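Long-range contacts in putative restriction endonuclease domain-containing protein (Anabaena variabilis, PDB 3OT2), which is uncharacterised but probably cleaves nucleic acid, as a putative nuclease with a PD-(D/E)XK restriction-endonuclease-like fold: residues Ser25-Glu29 against Lys121-Asn125; Val52-Val57 against Phe171-Leu175; Ala63-Leu69 against Asp81-Trp87; Gly133-Gly137 against Val149-Gln153. All blocks are in the same frame, centred on the assembly; numbering follows the deposited sequence. Where two conformers were deposited one is given.

Overall arrangement
Contact 3 joins strands 63-67 and 82-86 at one edge of a six-stranded mixed sheet; contact 4 joins strands 136-141 and 146-150 further across it, centres about 15 Å apart. Contact 2 seats helix 40-57 against a late loop, its centre about 12 Å from that of contact 3; F171 packs on A63 and I86. Contact 1, centres about 27 Å from contact 2, joins helix 119-131 to a separate two-stranded sheet; T123 touches Y150 of contact 4. Along the chain contact 2 encloses contacts 3 and 4 and crosses contact 1, which encloses contact 3 and closes before contact 4. Both helices pack on the mixed sheet, as in PD-(D/E)XK nucleases; contacts 1 and 4 reach the second subunit.

Contact 1: Ser25-Glu29 against Lys121-Asn125; sequences SEYIE and KVTKN. With EDO (1,2-ethanediol), chain G; EDO (1,2-ethanediol), chain K.
I28 lays its CD1 methyl against one turn of helix 119-131, 3.8 Å from CG of K121 and 3.5 Å from OD1 of N125. Strand 25-28 crosses helix 121-125 at 65°, axes 11.0 Å apart, with the I28 and N125 CA atoms 8.0 Å apart. E26 (m, t) points toward the helix; N125 ND2 gives a weak hydrogen bond (3.4 Å) to E26 OE1. K121 NZ remains 4.2 Å from E26 OE1, beyond a salt bridge; a water joins the two (2.7 Å from NZ, 2.8 Å from OE1). E26 OE2 takes the V79 amide; K121 NZ also hydrogen-bonds Q117 OE1. E29 (phi 52°) leaves the strand, its OE1 salt-bridged to K124 NZ (3.5 Å), which donates to O1 of the chain G ethanediol (2.9 Å). The two-stranded sheet thereby meets helix 119-131 at the dimer interface, where K124 forms a salt bridge to D160 of the second subunit. I28 packs on aliphatic K121 between two charged pairs, one buried and water-joined, one a direct salt bridge.

Contact 2: Val52-Val57 against Phe171-Leu175; sequences VINSVV and FASEL
The last turns of helix 40-57 present a ridge of V52, I53, V56 and V57 to an irregular segment, F171-L175, with no hydrogen bond between them. A type I turn from A172 to L175, closed by L175 N to A172 O (2.8 Å), brings L175 close to the helix; CA atoms of V56 and L175 lie 6.3 Å apart, as do those of V57 and A172. L175 (chi1 t, chi2 p) fills the hollow between V52, I53 and V56: its CD1 meets V52 CG1 at 3.4 Å, its CD2 lies 4.0 Å from I53 CG1, and its CB sits 4.1 Å from V56 CG2. In the PD-(D/E)XK-like fold this helix lies against the mixed sheet, and the loop, between strand 157-159 and helix 179-183, fills the space beside it; I53, F171 and A172 rest on W108 of strand 108-112. In return V56 (t) protrudes into the turn, its CG1 3.8 Å from L175 N and 3.9 Å from E174 CB. V57 (m) fits between A172 and F171, its CG1 4.0 Å from A172 CB and 4.0 Å from F171 CD1, at the ring edge. F171 takes chi1 p (67°), bringing its ring nearer the helix.

Contact 3: Ala63-Leu69 against Asp81-Trp87; sequences ARAFLEL and DISVFIW. With EDO (1,2-ethanediol), chain I.
Strands 63-67 and 82-86 form an antiparallel pair at one edge of the mixed sheet of the PD-(D/E)XK-like fold, their axes 4.6 Å apart at 160°. R64 with F85 and F66 with S83 are hydrogen-bonded pairs: R64 N to F85 O 2.9 Å, F85 N to R64 O 3.0 Å, F66 N to S83 O 2.8 Å, S83 N to F66 O 3.0 Å. A63-I86, A65-V84 and L67-I82 are non-hydrogen-bonded pairs, so their amides look outward: A65 N is hydrogen-bonded to N54 OD1, while I82 and V84 pair with I110 and W108 of the next strand. A65, L67, I82 and V84 share one face, where L67 and I82 touch helix 40-57; A65 CB is 3.9 Å from V84 CG2. On the other face F66 CE2 approaches F85 CD1 (3.9 Å) and L69 CD2 approaches F85 CE1 (3.7 Å). E68 (phi 47°) adds one backbone hydrogen bond just beyond the paired strands, N to D81 O (3.1 Å), which also accepts from Q46. The like charges E68 OE2 and D81 OD1 lie 3.7 Å apart; K35 NZ bridges E68 OE1 and D81 OD1. D81 OD2 is hydrogen-bonded to H42 NE2 and the I112 amide, D81 N to E111. D81, just before strand 82-86, probably matches the PD-motif aspartate; no catalytic role is established. A water donates to L69 O (2.7 Å) and accepts from S83 OG (2.8 Å).

Contact 4: Gly133-Gly137 against Val149-Gln153; sequences GTQMG and VYRPQ
Two backbone hydrogen bonds close this end of the hairpin of strands 136-141 and 146-150: G137 N to Y150 O and Y150 N to G137 O, both 2.8 Å. They make G137-Y150 an antiparallel hydrogen-bonded pair, CA atoms 4.7 Å apart, with M136 opposite R151 at 5.0 Å. CA-H...O contacts flank them, M136 CA to Y150 O (3.3 Å) and V149 CA to G137 O (3.5 Å). G137 has no side chain, which leaves room for Y150 CB across the pair. Selenomethionine M136 (t, t, m) carries its CE over one face of the R151 guanidinium, 3.5 Å from NE, and to 4.0 Å from V149 CG1; R151 forms a salt bridge to E157. Beyond the ladder P152 packs on the incoming loop, its CD 3.3 Å from Q135 O and its CG 3.5 Å from T134 O. The Y150 ring packs on T123, I126 and L130 of helix 119-131. The register thus rests on two backbone hydrogen bonds, while M136, R151 and P152 add van der Waals packing.

Contact 1: Ser25-Glu29 against Lys121-Asn125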
loop_
_atom_site.group_PDB
_atom_site.type_symbol
_atom_site.label_atom_id
_atom_site.label_comp_id
_atom_site.label_asym_id
_atom_site.label_seq_id
_atom_site.Cartn_x
_atom_site.Cartn_y
_atom_site.Cartn_z
ATOM N N SER A 25 13.515 -13.440 -11.617
ATOM C CA SER A 25 13.801 -13.432 -10.192
ATOM C C SER A 25 14.291 -12.060 -9.751
ATOM O O SER A 25 15.100 -11.415 -10.434
ATOM C CB SER A 25 14.828 -14.498 -9.835
ATOM O OG SER A 25 14.286 -15.784 -10.074
ATOM N N GLU A 26 13.798 -11.628 -8.601
ATOM C CA GLU A 26 14.193 -10.377 -7.988
ATOM C C GLU A 26 15.022 -10.667 -6.761
ATOM O O GLU A 26 14.861 -11.724 -6.135
ATOM C CB GLU A 26 12.972 -9.522 -7.625
ATOM C CG GLU A 26 12.138 -9.114 -8.824
ATOM C CD GLU A 26 11.014 -8.140 -8.522
ATOM O OE1 GLU A 26 10.148 -8.474 -7.689
ATOM O OE2 GLU A 26 10.960 -7.065 -9.156
ATOM N N TYR A 27 15.939 -9.756 -6.443
ATOM C CA TYR A 27 16.784 -9.827 -5.250
ATOM C C TYR A 27 16.372 -8.644 -4.372
ATOM O O TYR A 27 16.670 -7.486 -4.695
ATOM C CB TYR A 27 18.276 -9.831 -5.615
ATOM C CG TYR A 27 19.198 -9.895 -4.417
ATOM C CD1 TYR A 27 19.581 -11.117 -3.870
ATOM C CD2 TYR A 27 19.722 -8.735 -3.856
ATOM C CE1 TYR A 27 20.449 -11.183 -2.776
ATOM C CE2 TYR A 27 20.587 -8.788 -2.766
ATOM C CZ TYR A 27 20.958 -10.015 -2.238
ATOM O OH TYR A 27 21.790 -10.056 -1.148
ATOM N N ILE A 28 15.586 -8.940 -3.315
ATOM C CA ILE A 28 14.997 -7.932 -2.430
ATOM C C ILE A 28 15.347 -8.249 -1.002
ATOM O O ILE A 28 15.016 -9.334 -0.521
ATOM C CB ILE A 28 13.457 -7.861 -2.613
ATOM C CG1 ILE A 28 13.045 -7.730 -4.102
ATOM C CG2 ILE A 28 12.872 -6.715 -1.765
ATOM C CD1 ILE A 28 11.678 -8.237 -4.412
ATOM N N GLU A 29 16.004 -7.298 -0.321
ATOM C CA GLU A 29 16.392 -7.411 1.097
ATOM C C GLU A 29 17.169 -8.720 1.368
ATOM O O GLU A 29 16.949 -9.385 2.384
ATOM C CB GLU A 29 15.148 -7.301 2.005
ATOM C CG GLU A 29 14.408 -5.980 1.841
ATOM C CD GLU A 29 13.132 -5.803 2.636
ATOM O OE1 GLU A 29 12.436 -6.816 2.880
ATOM O OE2 GLU A 29 12.779 -4.639 2.937
ATOM N N LYS A 121 5.207 -6.885 -1.190
ATOM C CA LYS A 121 6.494 -6.876 -1.893
ATOM C C LYS A 121 6.542 -5.746 -2.936
ATOM O O LYS A 121 7.531 -5.012 -2.994
ATOM C CB LYS A 121 6.751 -8.236 -2.568
ATOM C CG LYS A 121 8.012 -8.306 -3.421
ATOM C CD LYS A 121 8.082 -9.592 -4.245
ATOM C CE LYS A 121 7.183 -9.503 -5.460
ATOM N NZ LYS A 121 7.047 -10.805 -6.180
ATOM N N VAL A 122 5.471 -5.601 -3.731
ATOM C CA VAL A 122 5.355 -4.579 -4.780
ATOM C C VAL A 122 5.443 -3.183 -4.186
ATOM O O VAL A 122 6.139 -2.334 -4.751
ATOM C CB VAL A 122 4.038 -4.777 -5.584
ATOM C CG1 VAL A 122 3.688 -3.528 -6.366
ATOM C CG2 VAL A 122 4.173 -5.949 -6.532
ATOM N N THR A 123 4.734 -2.937 -3.060
ATOM C CA THR A 123 4.746 -1.627 -2.383
ATOM C C THR A 123 6.166 -1.330 -1.899
ATOM O O THR A 123 6.651 -0.231 -2.144
ATOM C CB THR A 123 3.706 -1.580 -1.258
ATOM O OG1 THR A 123 2.448 -1.781 -1.875
ATOM C CG2 THR A 123 3.679 -0.245 -0.570
ATOM N N LYS A 124 6.843 -2.320 -1.286
ATOM C CA LYS A 124 8.239 -2.153 -0.853
ATOM C C LYS A 124 9.134 -1.802 -2.055
ATOM O O LYS A 124 9.994 -0.936 -1.935
ATOM C CB LYS A 124 8.779 -3.422 -0.191
ATOM C CG LYS A 124 8.188 -3.764 1.162
ATOM C CD LYS A 124 8.835 -5.044 1.624
ATOM C CE LYS A 124 8.226 -5.540 2.885
ATOM N NZ LYS A 124 8.969 -6.720 3.399
ATOM N N ASN A 125 8.954 -2.497 -3.191
ATOM C CA ASN A 125 9.743 -2.247 -4.408
ATOM C C ASN A 125 9.531 -0.827 -4.925
ATOM O O ASN A 125 10.508 -0.159 -5.267
ATOM C CB ASN A 125 9.414 -3.275 -5.507
ATOM C CG ASN A 125 10.042 -4.630 -5.257
ATOM O OD1 ASN A 125 10.948 -4.791 -4.416
ATOM N ND2 ASN A 125 9.591 -5.633 -5.988
HETATM C C1 EDO G . 9.297 -8.932 0.246
HETATM O O1 EDO G . 8.354 -8.559 1.266
HETATM C C2 EDO G . 10.702 -8.558 0.703
HETATM O O2 EDO G . 11.470 -9.731 1.033
HETATM C C1 EDO K . -0.598 -0.427 -0.757
HETATM O O1 EDO K . -0.487 -1.501 -1.685
HETATM C C2 EDO K . 0.095 -0.812 0.554
HETATM O O2 EDO K . -0.615 -1.873 1.197
HETATM O O HOH W 1 9.523 -11.176 -7.300
#

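Contact 2: Val52-Val57 against Phe171-Leu175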
loop_
_atom_site.group_PDB
_atom_site.type_symbol
_atom_site.label_atom_id
_atom_site.label_comp_id
_atom_site.label_asym_id
_atom_site.label_seq_id
_atom_site.Cartn_x
_atom_site.Cartn_y
_atom_site.Cartn_z
ATOM N N VAL A 52 0.766 2.810 -24.985
ATOM C CA VAL A 52 0.188 4.143 -24.808
ATOM C C VAL A 52 1.276 5.142 -24.303
ATOM O O VAL A 52 1.405 6.224 -24.875
ATOM C CB VAL A 52 -1.059 4.077 -23.901
ATOM C CG1 VAL A 52 -1.498 5.462 -23.469
ATOM C CG2 VAL A 52 -2.205 3.382 -24.629
ATOM N N ILE A 53 2.078 4.765 -23.289
ATOM C CA ILE A 53 3.148 5.643 -22.808
ATOM C C ILE A 53 4.150 5.962 -23.945
ATOM O O ILE A 53 4.461 7.138 -24.181
ATOM C CB ILE A 53 3.861 5.040 -21.567
ATOM C CG1 ILE A 53 2.887 4.998 -20.353
ATOM C CG2 ILE A 53 5.150 5.843 -21.221
ATOM C CD1 ILE A 53 3.329 4.070 -19.315
ATOM N N ASN A 54 4.628 4.934 -24.658
ATOM C CA ASN A 54 5.613 5.133 -25.727
ATOM C C ASN A 54 5.054 5.974 -26.880
ATOM O O ASN A 54 5.791 6.810 -27.427
ATOM C CB ASN A 54 6.161 3.804 -26.234
ATOM C CG ASN A 54 7.294 3.279 -25.386
ATOM O OD1 ASN A 54 8.038 4.036 -24.767
ATOM N ND2 ASN A 54 7.496 1.971 -25.385
ATOM N N SER A 55 3.740 5.846 -27.186
ATOM C CA SER A 55 3.134 6.664 -28.248
ATOM C C SER A 55 3.251 8.163 -27.903
ATOM O O SER A 55 3.400 8.977 -28.799
ATOM C CB SER A 55 1.672 6.275 -28.477
ATOM O OG SER A 55 0.860 6.753 -27.418
ATOM N N VAL A 56 3.262 8.489 -26.602
ATOM C CA VAL A 56 3.368 9.851 -26.062
ATOM C C VAL A 56 4.841 10.293 -25.893
ATOM O O VAL A 56 5.165 11.425 -26.269
ATOM C CB VAL A 56 2.570 9.973 -24.721
ATOM C CG1 VAL A 56 2.806 11.333 -24.036
ATOM C CG2 VAL A 56 1.077 9.764 -24.959
ATOM N N VAL A 57 5.727 9.444 -25.357
ATOM C CA VAL A 57 7.099 9.901 -25.061
ATOM C C VAL A 57 8.203 9.492 -26.061
ATOM O O VAL A 57 9.240 10.155 -26.080
ATOM C CB VAL A 57 7.539 9.502 -23.626
ATOM C CG1 VAL A 57 6.684 10.213 -22.578
ATOM C CG2 VAL A 57 7.548 7.976 -23.421
ATOM N N PHE A 171 7.275 14.841 -17.515
ATOM C CA PHE A 171 7.795 14.556 -18.865
ATOM C C PHE A 171 6.719 13.850 -19.730
ATOM O O PHE A 171 6.792 13.933 -20.953
ATOM C CB PHE A 171 9.083 13.702 -18.826
ATOM C CG PHE A 171 8.911 12.279 -18.316
ATOM C CD1 PHE A 171 8.482 11.258 -19.169
ATOM C CD2 PHE A 171 9.237 11.947 -16.997
ATOM C CE1 PHE A 171 8.369 9.941 -18.708
ATOM C CE2 PHE A 171 9.170 10.611 -16.552
ATOM C CZ PHE A 171 8.717 9.626 -17.402
ATOM N N ALA A 172 5.736 13.158 -19.095
ATOM C CA ALA A 172 4.676 12.461 -19.813
ATOM C C ALA A 172 3.316 13.201 -19.714
ATOM O O ALA A 172 2.277 12.600 -19.995
ATOM C CB ALA A 172 4.542 11.037 -19.249
ATOM N N SER A 173 3.325 14.504 -19.366
ATOM C CA SER A 173 2.110 15.313 -19.133
ATOM C C SER A 173 1.110 15.326 -20.308
ATOM O O SER A 173 -0.058 15.624 -20.068
ATOM C CB SER A 173 2.470 16.747 -18.759
ATOM O OG SER A 173 3.024 17.425 -19.869
ATOM N N GLU A 174 1.537 14.996 -21.546
ATOM C CA GLU A 174 0.602 14.930 -22.689
ATOM C C GLU A 174 -0.306 13.687 -22.601
ATOM O O GLU A 174 -1.318 13.621 -23.299
ATOM C CB GLU A 174 1.355 14.933 -24.018
ATOM C CG GLU A 174 1.966 16.287 -24.324
ATOM C CD GLU A 174 0.955 17.420 -24.376
ATOM O OE1 GLU A 174 0.000 17.334 -25.179
ATOM O OE2 GLU A 174 1.059 18.342 -23.539
ATOM N N LEU A 175 0.057 12.702 -21.746
ATOM C CA LEU A 175 -0.773 11.509 -21.552
ATOM C C LEU A 175 -1.928 11.818 -20.607
ATOM O O LEU A 175 -1.699 12.106 -19.427
ATOM C CB LEU A 175 0.053 10.328 -21.013
ATOM C CG LEU A 175 -0.735 9.034 -20.703
ATOM C CD1 LEU A 175 -1.513 8.536 -21.958
ATOM C CD2 LEU A 175 0.179 7.956 -20.144
#

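Contact 3: Ala63-Leu69 against Asp81-Trp87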
loop_
_atom_site.group_PDB
_atom_site.type_symbol
_atom_site.label_atom_id
_atom_site.label_comp_id
_atom_site.label_asym_id
_atom_site.label_seq_id
_atom_site.Cartn_x
_atom_site.Cartn_y
_atom_site.Cartn_z
ATOM N N ALA A 63 11.251 10.105 -23.504
ATOM C CA ALA A 63 11.489 8.959 -22.628
ATOM C C ALA A 63 11.176 7.677 -23.358
ATOM O O ALA A 63 10.678 7.724 -24.483
ATOM C CB ALA A 63 10.609 9.062 -21.372
ATOM N N ARG A 64 11.422 6.540 -22.706
ATOM C CA ARG A 64 11.107 5.220 -23.261
ATOM C C ARG A 64 10.618 4.299 -22.148
ATOM O O ARG A 64 11.245 4.229 -21.070
ATOM C CB ARG A 64 12.315 4.610 -23.991
ATOM C CG ARG A 64 11.974 3.285 -24.696
ATOM C CD ARG A 64 12.961 2.906 -25.759
ATOM N NE ARG A 64 12.637 1.566 -26.263
ATOM C CZ ARG A 64 13.302 0.941 -27.232
ATOM N NH1 ARG A 64 14.328 1.534 -27.834
ATOM N NH2 ARG A 64 12.938 -0.273 -27.617
ATOM N N ALA A 65 9.478 3.614 -22.409
ATOM C CA ALA A 65 8.885 2.629 -21.517
ATOM C C ALA A 65 9.351 1.238 -21.952
ATOM O O ALA A 65 9.287 0.911 -23.135
ATOM C CB ALA A 65 7.367 2.721 -21.554
ATOM N N PHE A 66 9.832 0.441 -20.997
ATOM C CA PHE A 66 10.347 -0.908 -21.233
ATOM C C PHE A 66 9.566 -1.933 -20.452
ATOM O O PHE A 66 9.245 -1.713 -19.287
ATOM C CB PHE A 66 11.828 -1.011 -20.813
ATOM C CG PHE A 66 12.768 -0.026 -21.444
ATOM C CD1 PHE A 66 13.375 -0.308 -22.660
ATOM C CD2 PHE A 66 13.062 1.179 -20.813
ATOM C CE1 PHE A 66 14.244 0.604 -23.235
ATOM C CE2 PHE A 66 13.919 2.098 -21.399
ATOM C CZ PHE A 66 14.514 1.802 -22.601
ATOM N N LEU A 67 9.292 -3.066 -21.093
ATOM C CA LEU A 67 8.631 -4.212 -20.493
ATOM C C LEU A 67 9.633 -5.073 -19.792
ATOM O O LEU A 67 10.631 -5.454 -20.413
ATOM C CB LEU A 67 7.973 -5.070 -21.598
ATOM C CG LEU A 67 6.572 -4.708 -22.030
ATOM C CD1 LEU A 67 6.223 -5.376 -23.330
ATOM C CD2 LEU A 67 5.588 -5.200 -21.051
ATOM N N GLU A 68 9.352 -5.458 -18.528
ATOM C CA GLU A 68 10.154 -6.446 -17.805
ATOM C C GLU A 68 11.690 -6.204 -17.897
ATOM O O GLU A 68 12.453 -7.138 -18.167
ATOM C CB GLU A 68 9.836 -7.852 -18.346
ATOM C CG GLU A 68 8.372 -8.265 -18.289
ATOM C CD GLU A 68 7.827 -8.526 -16.901
ATOM O OE1 GLU A 68 8.630 -8.892 -16.018
ATOM O OE2 GLU A 68 6.597 -8.396 -16.700
ATOM N N LEU A 69 12.136 -4.969 -17.629
ATOM C CA LEU A 69 13.551 -4.625 -17.659
ATOM C C LEU A 69 14.134 -4.716 -16.242
ATOM O O LEU A 69 13.522 -4.215 -15.293
ATOM C CB LEU A 69 13.716 -3.201 -18.238
ATOM C CG LEU A 69 15.110 -2.585 -18.231
ATOM C CD1 LEU A 69 16.012 -3.229 -19.304
ATOM C CD2 LEU A 69 15.033 -1.083 -18.427
ATOM N N ASP A 81 7.150 -4.367 -13.723
ATOM C CA ASP A 81 6.353 -4.755 -14.885
ATOM C C ASP A 81 6.654 -3.791 -16.064
ATOM O O ASP A 81 6.851 -4.238 -17.204
ATOM C CB ASP A 81 4.851 -4.765 -14.537
ATOM C CG ASP A 81 4.407 -5.927 -13.662
ATOM O OD1 ASP A 81 5.128 -6.967 -13.626
ATOM O OD2 ASP A 81 3.326 -5.820 -13.047
ATOM N N ILE A 82 6.709 -2.469 -15.770
ATOM C CA ILE A 82 7.049 -1.412 -16.748
ATOM C C ILE A 82 7.973 -0.427 -16.068
ATOM O O ILE A 82 7.678 0.032 -14.974
ATOM C CB ILE A 82 5.820 -0.689 -17.351
ATOM C CG1 ILE A 82 4.811 -1.687 -17.959
ATOM C CG2 ILE A 82 6.231 0.399 -18.378
ATOM C CD1 ILE A 82 3.428 -1.152 -18.042
ATOM N N SER A 83 9.092 -0.110 -16.729
ATOM C CA SER A 83 10.059 0.898 -16.304
ATOM C C SER A 83 10.120 1.986 -17.355
ATOM O O SER A 83 10.282 1.685 -18.537
ATOM C CB SER A 83 11.436 0.256 -16.155
ATOM O OG SER A 83 11.450 -0.442 -14.932
ATOM N N VAL A 84 10.000 3.240 -16.939
ATOM C CA VAL A 84 10.053 4.369 -17.871
ATOM C C VAL A 84 11.264 5.233 -17.501
ATOM O O VAL A 84 11.430 5.628 -16.343
ATOM C CB VAL A 84 8.728 5.192 -17.935
ATOM C CG1 VAL A 84 8.741 6.146 -19.124
ATOM C CG2 VAL A 84 7.497 4.282 -18.013
ATOM N N PHE A 85 12.134 5.485 -18.489
ATOM C CA PHE A 85 13.343 6.305 -18.283
ATOM C C PHE A 85 13.342 7.480 -19.213
ATOM O O PHE A 85 13.106 7.287 -20.403
ATOM C CB PHE A 85 14.618 5.468 -18.570
ATOM C CG PHE A 85 14.942 4.413 -17.542
ATOM C CD1 PHE A 85 14.378 3.151 -17.621
ATOM C CD2 PHE A 85 15.837 4.676 -16.512
ATOM C CE1 PHE A 85 14.676 2.180 -16.669
ATOM C CE2 PHE A 85 16.154 3.693 -15.573
ATOM C CZ PHE A 85 15.570 2.453 -15.658
ATOM N N ILE A 86 13.669 8.687 -18.702
ATOM C CA ILE A 86 13.810 9.887 -19.531
ATOM C C ILE A 86 15.050 9.636 -20.413
ATOM O O ILE A 86 15.920 8.826 -20.029
ATOM C CB ILE A 86 13.855 11.217 -18.722
ATOM C CG1 ILE A 86 15.165 11.352 -17.883
ATOM C CG2 ILE A 86 12.569 11.361 -17.869
ATOM C CD1 ILE A 86 15.355 12.701 -17.125
ATOM N N TRP A 87 15.102 10.270 -21.608
ATOM C CA TRP A 87 16.134 9.988 -22.594
ATOM C C TRP A 87 17.544 10.127 -22.056
ATOM O O TRP A 87 18.340 9.224 -22.292
ATOM C CB TRP A 87 15.970 10.861 -23.841
ATOM C CG TRP A 87 16.249 10.106 -25.110
ATOM C CD1 TRP A 87 17.400 10.137 -25.844
ATOM C CD2 TRP A 87 15.382 9.155 -25.756
ATOM N NE1 TRP A 87 17.295 9.277 -26.914
ATOM C CE2 TRP A 87 16.064 8.668 -26.887
ATOM C CE3 TRP A 87 14.103 8.647 -25.474
ATOM C CZ2 TRP A 87 15.491 7.724 -27.761
ATOM C CZ3 TRP A 87 13.536 7.729 -26.348
ATOM C CH2 TRP A 87 14.220 7.293 -27.488
HETATM C C1 EDO I . 15.260 -9.514 -18.058
HETATM O O1 EDO I . 16.571 -9.059 -17.733
HETATM C C2 EDO I . 14.449 -9.554 -16.779
HETATM O O2 EDO I . 13.155 -10.064 -17.103
HETATM O O HOH W 2 11.108 -3.101 -15.896
#

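Contact 4: Gly133-Gly137 against Val149-Gln153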
loop_
_atom_site.group_PDB
_atom_site.type_symbol
_atom_site.label_atom_id
_atom_site.label_comp_id
_atom_site.label_asym_id
_atom_site.label_seq_id
_atom_site.Cartn_x
_atom_site.Cartn_y
_atom_site.Cartn_z
ATOM N N GLY A 133 15.680 7.792 -6.387
ATOM C CA GLY A 133 15.460 8.783 -7.436
ATOM C C GLY A 133 14.255 8.683 -8.342
ATOM O O GLY A 133 14.074 9.551 -9.194
ATOM N N THR A 134 13.432 7.629 -8.218
ATOM C CA THR A 134 12.255 7.501 -9.086
ATOM C C THR A 134 11.318 8.690 -8.829
ATOM O O THR A 134 11.116 9.089 -7.684
ATOM C CB THR A 134 11.596 6.145 -8.876
ATOM O OG1 THR A 134 12.534 5.139 -9.273
ATOM C CG2 THR A 134 10.299 5.971 -9.669
ATOM N N GLN A 135 10.786 9.282 -9.912
ATOM C CA GLN A 135 9.885 10.425 -9.803
ATOM C C GLN A 135 8.504 9.974 -9.403
ATOM O O GLN A 135 7.829 10.684 -8.672
ATOM C CB GLN A 135 9.784 11.208 -11.132
ATOM C CG GLN A 135 11.123 11.608 -11.765
ATOM C CD GLN A 135 10.925 12.361 -13.066
ATOM O OE1 GLN A 135 9.926 13.080 -13.271
ATOM N NE2 GLN A 135 11.910 12.257 -13.969
HETATM N N MSE A 136 8.039 8.844 -9.939
HETATM C CA MSE A 136 6.681 8.380 -9.654
HETATM C C MSE A 136 6.570 6.875 -9.728
HETATM O O MSE A 136 7.193 6.231 -10.571
HETATM C CB MSE A 136 5.670 9.012 -10.657
HETATM C CG MSE A 136 4.204 8.612 -10.359
HETATM SE SE MSE A 136 2.944 9.469 -11.555
HETATM C CE MSE A 136 2.932 11.255 -10.776
ATOM N N GLY A 137 5.720 6.339 -8.866
ATOM C CA GLY A 137 5.343 4.938 -8.884
ATOM C C GLY A 137 3.848 4.819 -9.085
ATOM O O GLY A 137 3.082 5.628 -8.556
ATOM N N VAL A 149 -0.874 6.083 -6.539
ATOM C CA VAL A 149 0.188 6.938 -7.079
ATOM C C VAL A 149 1.154 7.289 -5.944
ATOM O O VAL A 149 0.747 7.839 -4.915
ATOM C CB VAL A 149 -0.390 8.191 -7.782
ATOM C CG1 VAL A 149 0.718 9.204 -8.104
ATOM C CG2 VAL A 149 -1.141 7.801 -9.057
ATOM N N TYR A 150 2.438 6.998 -6.165
ATOM C CA TYR A 150 3.519 7.225 -5.222
ATOM C C TYR A 150 4.496 8.294 -5.736
ATOM O O TYR A 150 5.018 8.144 -6.826
ATOM C CB TYR A 150 4.282 5.906 -5.023
ATOM C CG TYR A 150 3.490 4.824 -4.330
ATOM C CD1 TYR A 150 2.647 3.977 -5.047
ATOM C CD2 TYR A 150 3.602 4.626 -2.959
ATOM C CE1 TYR A 150 1.931 2.964 -4.410
ATOM C CE2 TYR A 150 2.886 3.618 -2.312
ATOM C CZ TYR A 150 2.043 2.800 -3.039
ATOM O OH TYR A 150 1.345 1.821 -2.381
ATOM N N ARG A 151 4.729 9.352 -4.939
ATOM C CA ARG A 151 5.673 10.430 -5.242
ATOM C C ARG A 151 6.627 10.575 -4.062
ATOM O O ARG A 151 6.211 10.286 -2.925
ATOM C CB ARG A 151 4.948 11.753 -5.514
ATOM C CG ARG A 151 4.106 11.785 -6.782
ATOM C CD ARG A 151 3.371 13.095 -6.769
ATOM N NE ARG A 151 2.841 13.492 -8.058
ATOM C CZ ARG A 151 1.548 13.662 -8.334
ATOM N NH1 ARG A 151 0.622 13.389 -7.418
ATOM N NH2 ARG A 151 1.172 14.106 -9.526
ATOM N N PRO A 152 7.906 10.970 -4.268
ATOM C CA PRO A 152 8.815 11.072 -3.114
ATOM C C PRO A 152 8.307 12.035 -2.050
ATOM O O PRO A 152 7.823 13.119 -2.371
ATOM C CB PRO A 152 10.124 11.587 -3.735
ATOM C CG PRO A 152 10.038 11.246 -5.146
ATOM C CD PRO A 152 8.609 11.362 -5.517
ATOM N N GLN A 153 8.372 11.594 -0.784
ATOM C CA GLN A 153 8.007 12.346 0.415
ATOM C C GLN A 153 6.538 12.824 0.395
ATOM O O GLN A 153 6.195 13.785 1.072
ATOM C CB GLN A 153 8.961 13.546 0.628
ATOM C CG GLN A 153 10.322 13.179 1.211
ATOM C CD GLN A 153 11.258 12.636 0.165
ATOM O OE1 GLN A 153 11.659 13.334 -0.778
ATOM N NE2 GLN A 153 11.611 11.368 0.304
#